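Local coordinates for protein group 3 allergen SMIPP-S YvT004A06 (PDB 3H7T) that is a scabies mite inactivated paralogue of trypsin-like serine proteases, probably without working peptidase activity, that binds zinc in the crystal, at residues Tyr176-Ile181 with Pro207-Ser212; Phe144-Arg149 with Gly168-Gly173. One frame throughout, in Å; residues are numbered along the deposited sequence.

Both contacts belong to the half of the trypsin fold built on the sheet that holds strands 140-147, 169-172 and 212-216, and their centres lie 10 Å apart. Contact 2 comes first along the chain, pairing the end of 140-147 with 169-172; contact 1 then joins the loop after 169-172 to the loop leading into 212-216. They touch directly: S212 N lies 2.8 Å from A172 O, a probable hydrogen bond that carries the sheet onward, and D177 OD1 lies 2.6 Å from T145 OG1, probably bonded too. T179 and Y180 also rest against the F144 ring. The zinc-bearing loops of contact 1 are thus built directly onto the sheet of contact 2.

Contact 1 of 2, residues Tyr176-Ile181 with Pro207-Ser212; sequences YDETYI and PSEFPS. With ZN (zinc ion), chain F.
Y180 meets S208, E209, F210 and S212 with its CB, one side of its ring and its OH. At the root, CB sits 4.0 Å from S212 OG. A chi1 of -52° sets CG anti to the carbonyl carbon, beside the backbone N. Farther out, CD1 and CE1 turn their edge to F210 O, which lies in the ring plane 3.5 Å from CE1. S208 CB lies over one face in a CH-pi contact, 4.1 Å from the ring centroid and shifted toward the rim. The tip OH passes close to the E209 backbone and donates a short 2.5 Å hydrogen bond to E178 OE1. It approaches that oxygen on the syn side, 34° out of the carboxylate plane, and so helps fix the rotation of the carboxylate.

The other oxygen, E178 OE2, binds the zinc ion at a long 2.6 Å; E209 OE2 binds the metal more closely, at 2.2 Å. The zinc also carries a water, which donates a hydrogen bond to E209 OE1. The metal probably offsets the repulsion between the two carboxylates, to which E175, close to E209, would probably add. At the inner end of the contact I181 N gives S212 OG a practically straight hydrogen bond of 2.9 Å, while I181 CG1 packs on S212 CB.

This is a two-carboxylate zinc site bridging two loops of the trypsin fold, loops that probably correspond to those next to the S1 pocket in active trypsin-like proteases.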
loop_
_atom_site.group_PDB
_atom_site.type_symbol
_atom_site.label_atom_id
_atom_site.label_comp_id
_atom_site.label_asym_id
_atom_site.label_seq_id
_atom_site.Cartn_x
_atom_site.Cartn_y
_atom_site.Cartn_z
ATOM N N TYR A 176 13.265 10.743 11.642
ATOM C CA TYR A 176 14.608 10.191 11.444
ATOM C C TYR A 176 15.057 10.274 9.976
ATOM O O TYR A 176 16.151 10.765 9.684
ATOM C CB TYR A 176 14.669 8.749 11.963
ATOM C CG TYR A 176 16.029 8.090 11.838
ATOM C CD1 TYR A 176 17.068 8.412 12.715
ATOM C CD2 TYR A 176 16.271 7.131 10.852
ATOM C CE1 TYR A 176 18.318 7.806 12.606
ATOM C CE2 TYR A 176 17.524 6.515 10.736
ATOM C CZ TYR A 176 18.539 6.859 11.618
ATOM O OH TYR A 176 19.777 6.260 11.514
ATOM N N ASP A 177 14.197 9.822 9.065
ATOM C CA ASP A 177 14.479 9.837 7.624
ATOM C C ASP A 177 14.065 11.146 6.948
ATOM O O ASP A 177 14.567 11.474 5.869
ATOM C CB ASP A 177 13.698 8.729 6.908
ATOM C CG ASP A 177 14.016 7.336 7.408
ATOM O OD1 ASP A 177 15.172 7.076 7.803
ATOM O OD2 ASP A 177 13.095 6.489 7.368
ATOM N N GLU A 178 13.122 11.861 7.563
ATOM C CA GLU A 178 12.343 12.909 6.890
ATOM C C GLU A 178 11.691 12.326 5.621
ATOM O O GLU A 178 11.773 12.886 4.529
ATOM C CB GLU A 178 13.196 14.158 6.615
ATOM C CG GLU A 178 12.478 15.475 6.884
ATOM C CD GLU A 178 11.970 15.612 8.309
ATOM O OE1 GLU A 178 10.747 15.491 8.513
ATOM O OE2 GLU A 178 12.781 15.842 9.229
ATOM N N THR A 179 11.036 11.182 5.803
ATOM C CA THR A 179 10.459 10.405 4.713
ATOM C C THR A 179 9.045 10.009 5.147
ATOM O O THR A 179 8.865 9.507 6.248
ATOM C CB THR A 179 11.332 9.146 4.430
ATOM O OG1 THR A 179 12.647 9.562 4.042
ATOM C CG2 THR A 179 10.769 8.323 3.320
ATOM N N TYR A 180 8.046 10.263 4.298
ATOM C CA TYR A 180 6.641 10.075 4.688
ATOM C C TYR A 180 5.764 9.586 3.541
ATOM O O TYR A 180 6.019 9.887 2.371
ATOM C CB TYR A 180 6.041 11.387 5.217
ATOM C CG TYR A 180 6.827 12.072 6.320
ATOM C CD1 TYR A 180 6.554 11.805 7.660
ATOM C CD2 TYR A 180 7.820 13.018 6.020
ATOM C CE1 TYR A 180 7.258 12.439 8.676
ATOM C CE2 TYR A 180 8.538 13.653 7.030
ATOM C CZ TYR A 180 8.251 13.352 8.360
ATOM O OH TYR A 180 8.946 13.975 9.376
ATOM N N ILE A 181 4.719 8.843 3.896
ATOM C CA ILE A 181 3.643 8.509 2.969
ATOM C C ILE A 181 2.856 9.798 2.685
ATOM O O ILE A 181 2.471 10.506 3.614
ATOM C CB ILE A 181 2.753 7.389 3.576
ATOM C CG1 ILE A 181 3.517 6.056 3.573
ATOM C CG2 ILE A 181 1.366 7.272 2.882
ATOM C CD1 ILE A 181 3.868 5.517 2.149
ATOM N N PRO A 207 -0.405 14.806 11.074
ATOM C CA PRO A 207 0.591 15.709 10.509
ATOM C C PRO A 207 1.907 14.968 10.303
ATOM O O PRO A 207 2.029 13.809 10.708
ATOM C CB PRO A 207 0.757 16.761 11.608
ATOM C CG PRO A 207 0.551 15.982 12.866
ATOM C CD PRO A 207 -0.526 14.971 12.538
ATOM N N SER A 208 2.884 15.625 9.685
ATOM C CA SER A 208 4.223 15.050 9.587
ATOM C C SER A 208 4.926 15.031 10.948
ATOM O O SER A 208 4.374 15.499 11.957
ATOM C CB SER A 208 5.066 15.763 8.521
ATOM O OG SER A 208 5.241 17.134 8.821
ATOM N N GLU A 209 6.145 14.490 10.951
ATOM C CA GLU A 209 6.983 14.271 12.145
ATOM C C GLU A 209 6.660 12.972 12.878
ATOM O O GLU A 209 7.391 12.573 13.783
ATOM C CB GLU A 209 6.988 15.469 13.116
ATOM C CG GLU A 209 7.428 16.795 12.503
ATOM C CD GLU A 209 8.864 16.806 12.011
ATOM O OE1 GLU A 209 9.777 16.451 12.787
ATOM O OE2 GLU A 209 9.085 17.201 10.848
ATOM N N PHE A 210 5.573 12.312 12.490
ATOM C CA PHE A 210 5.249 10.995 13.027
ATOM C C PHE A 210 5.609 9.968 11.958
ATOM O O PHE A 210 5.521 10.270 10.763
ATOM C CB PHE A 210 3.766 10.886 13.390
ATOM C CG PHE A 210 3.318 11.861 14.462
ATOM C CD1 PHE A 210 3.137 11.437 15.769
ATOM C CD2 PHE A 210 3.073 13.202 14.155
ATOM C CE1 PHE A 210 2.714 12.322 16.763
ATOM C CE2 PHE A 210 2.657 14.094 15.148
ATOM C CZ PHE A 210 2.485 13.650 16.453
ATOM N N PRO A 211 6.028 8.758 12.374
ATOM C CA PRO A 211 6.282 7.708 11.389
ATOM C C PRO A 211 5.017 7.372 10.609
ATOM O O PRO A 211 3.913 7.482 11.142
ATOM C CB PRO A 211 6.677 6.502 12.252
ATOM C CG PRO A 211 7.194 7.076 13.502
ATOM C CD PRO A 211 6.389 8.330 13.741
ATOM N N SER A 212 5.176 6.950 9.364
ATOM C CA SER A 212 4.043 6.495 8.569
ATOM C C SER A 212 3.613 5.075 8.973
ATOM O O SER A 212 4.388 4.325 9.558
ATOM C CB SER A 212 4.375 6.555 7.072
ATOM O OG SER A 212 4.624 7.894 6.687
HETATM ZN ZN ZN F . 11.233 17.467 10.481
HETATM O O HOH W 1 12.027 17.632 12.280
#

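Contact 2 of 2, residues Phe144-Arg149 with Gly168-Gly173; sequences FTVVDR and GVFCAG
F144 and A172 pack CB to CB at 3.6 Å where the two antiparallel strands lie close, and F144 CD1 reaches G173 CA, the ring turning its edge to the A172 carbonyl. Here the backbones are also bonded: G173 N donates to T145 O at 2.9 Å and V147 N to C171 O at 2.8 Å. These bonds flank V146 and A172, a non-hydrogen-bonded pair whose CA atoms come within 4.1 Å. At this tighter end a water donates to both T145 O and G173 O.

From C171 toward V169 the strands diverge and the contact is looser. A second water bridges them there, donating to V147 O and accepting from C171 N. The far end is closed by R149. Its chain bends at chi3 (-61°), which swings NE back, and NE and NH2 grip V169 O side-on, at 2.8 and 2.7 Å, with the oxygen in the guanidinium plane. NH2 also forms a salt bridge with D113.

On the V147 and C171 side lies helix 149-157, begun by D148, which caps S151 N, and tied down by the C171-C152 disulfide. On the V146 and A172 side F214 fills in, its ring edge-to-face with F144 and nearly parallel to F170. Strand 119-124 continues the sheet beyond 140-147, and strand 212-216 continues it beyond 169-172.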
loop_
_atom_site.group_PDB
_atom_site.type_symbol
_atom_site.label_atom_id
_atom_site.label_comp_id
_atom_site.label_asym_id
_atom_site.label_seq_id
_atom_site.Cartn_x
_atom_site.Cartn_y
_atom_site.Cartn_z
ATOM N N PHE A 144 12.211 3.515 3.782
ATOM C CA PHE A 144 11.665 3.944 5.064
ATOM C C PHE A 144 12.303 3.101 6.161
ATOM O O PHE A 144 12.209 1.857 6.126
ATOM C CB PHE A 144 10.153 3.683 5.110
ATOM C CG PHE A 144 9.306 4.694 4.369
ATOM C CD1 PHE A 144 8.342 5.430 5.056
ATOM C CD2 PHE A 144 9.420 4.864 2.985
ATOM C CE1 PHE A 144 7.527 6.351 4.397
ATOM C CE2 PHE A 144 8.606 5.777 2.301
ATOM C CZ PHE A 144 7.657 6.534 3.009
ATOM N N THR A 145 12.910 3.758 7.146
ATOM C CA THR A 145 13.473 3.061 8.307
ATOM C C THR A 145 12.380 2.651 9.280
ATOM O O THR A 145 11.584 3.482 9.723
ATOM C CB THR A 145 14.525 3.908 9.054
ATOM O OG1 THR A 145 15.435 4.466 8.109
ATOM C CG2 THR A 145 15.309 3.044 10.048
ATOM N N VAL A 146 12.353 1.363 9.600
ATOM C CA VAL A 146 11.345 0.792 10.484
ATOM C C VAL A 146 11.534 1.282 11.928
ATOM O O VAL A 146 12.634 1.237 12.487
ATOM C CB VAL A 146 11.311 -0.772 10.378
ATOM C CG1 VAL A 146 10.412 -1.387 11.450
ATOM C CG2 VAL A 146 10.837 -1.207 8.967
ATOM N N VAL A 147 10.446 1.775 12.508
ATOM C CA VAL A 147 10.438 2.294 13.867
ATOM C C VAL A 147 9.778 1.249 14.767
ATOM O O VAL A 147 8.726 0.709 14.424
ATOM C CB VAL A 147 9.645 3.626 13.938
ATOM C CG1 VAL A 147 9.508 4.123 15.377
ATOM C CG2 VAL A 147 10.314 4.707 13.058
ATOM N N ASP A 148 10.395 0.985 15.918
ATOM C CA ASP A 148 9.828 0.096 16.931
ATOM C C ASP A 148 8.353 0.395 17.223
ATOM O O ASP A 148 8.000 1.542 17.512
ATOM C CB ASP A 148 10.640 0.213 18.222
ATOM C CG ASP A 148 10.130 -0.701 19.300
ATOM O OD1 ASP A 148 10.416 -1.914 19.228
ATOM O OD2 ASP A 148 9.426 -0.206 20.204
ATOM N N ARG A 149 7.497 -0.630 17.145
ATOM C CA ARG A 149 6.047 -0.445 17.351
ATOM C C ARG A 149 5.670 0.261 18.660
ATOM O O ARG A 149 4.861 1.193 18.648
ATOM C CB ARG A 149 5.297 -1.775 17.241
ATOM C CG ARG A 149 3.774 -1.642 17.369
ATOM C CD ARG A 149 3.035 -2.935 17.034
ATOM N NE ARG A 149 3.255 -3.387 15.658
ATOM C CZ ARG A 149 4.072 -4.386 15.316
ATOM N NH1 ARG A 149 4.759 -5.041 16.243
ATOM N NH2 ARG A 149 4.212 -4.729 14.045
ATOM N N GLY A 168 -1.159 -5.408 13.853
ATOM C CA GLY A 168 -1.386 -5.608 12.422
ATOM C C GLY A 168 -0.799 -4.507 11.538
ATOM O O GLY A 168 -0.992 -4.516 10.315
ATOM N N VAL A 169 -0.115 -3.547 12.159
ATOM C CA VAL A 169 0.687 -2.565 11.422
ATOM C C VAL A 169 2.111 -2.501 11.935
ATOM O O VAL A 169 2.394 -2.914 13.064
ATOM C CB VAL A 169 0.066 -1.120 11.422
ATOM C CG1 VAL A 169 -1.295 -1.110 10.717
ATOM C CG2 VAL A 169 -0.019 -0.523 12.833
ATOM N N PHE A 170 3.007 -1.984 11.097
ATOM C CA PHE A 170 4.319 -1.545 11.552
ATOM C C PHE A 170 4.529 -0.100 11.137
ATOM O O PHE A 170 3.824 0.409 10.255
ATOM C CB PHE A 170 5.446 -2.459 11.037
ATOM C CG PHE A 170 5.689 -2.388 9.554
ATOM C CD1 PHE A 170 6.550 -1.427 9.015
ATOM C CD2 PHE A 170 5.095 -3.311 8.698
ATOM C CE1 PHE A 170 6.792 -1.374 7.631
ATOM C CE2 PHE A 170 5.328 -3.267 7.310
ATOM C CZ PHE A 170 6.187 -2.305 6.778
ATOM N N CYS A 171 5.480 0.565 11.788
ATOM C CA CYS A 171 5.738 1.981 11.537
ATOM C C CYS A 171 7.073 2.120 10.842
ATOM O O CYS A 171 8.008 1.368 11.136
ATOM C CB CYS A 171 5.768 2.768 12.849
ATOM S SG CYS A 171 4.189 2.793 13.754
ATOM N N ALA A 172 7.155 3.079 9.921
ATOM C CA ALA A 172 8.391 3.358 9.218
ATOM C C ALA A 172 8.429 4.799 8.738
ATOM O O ALA A 172 7.383 5.426 8.522
ATOM C CB ALA A 172 8.594 2.381 8.056
ATOM N N GLY A 173 9.649 5.312 8.591
ATOM C CA GLY A 173 9.883 6.695 8.209
ATOM C C GLY A 173 9.708 7.623 9.395
ATOM O O GLY A 173 9.927 7.237 10.552
HETATM O O HOH W 2 12.678 5.952 11.000
HETATM O O HOH W 3 6.925 -1.065 13.844
#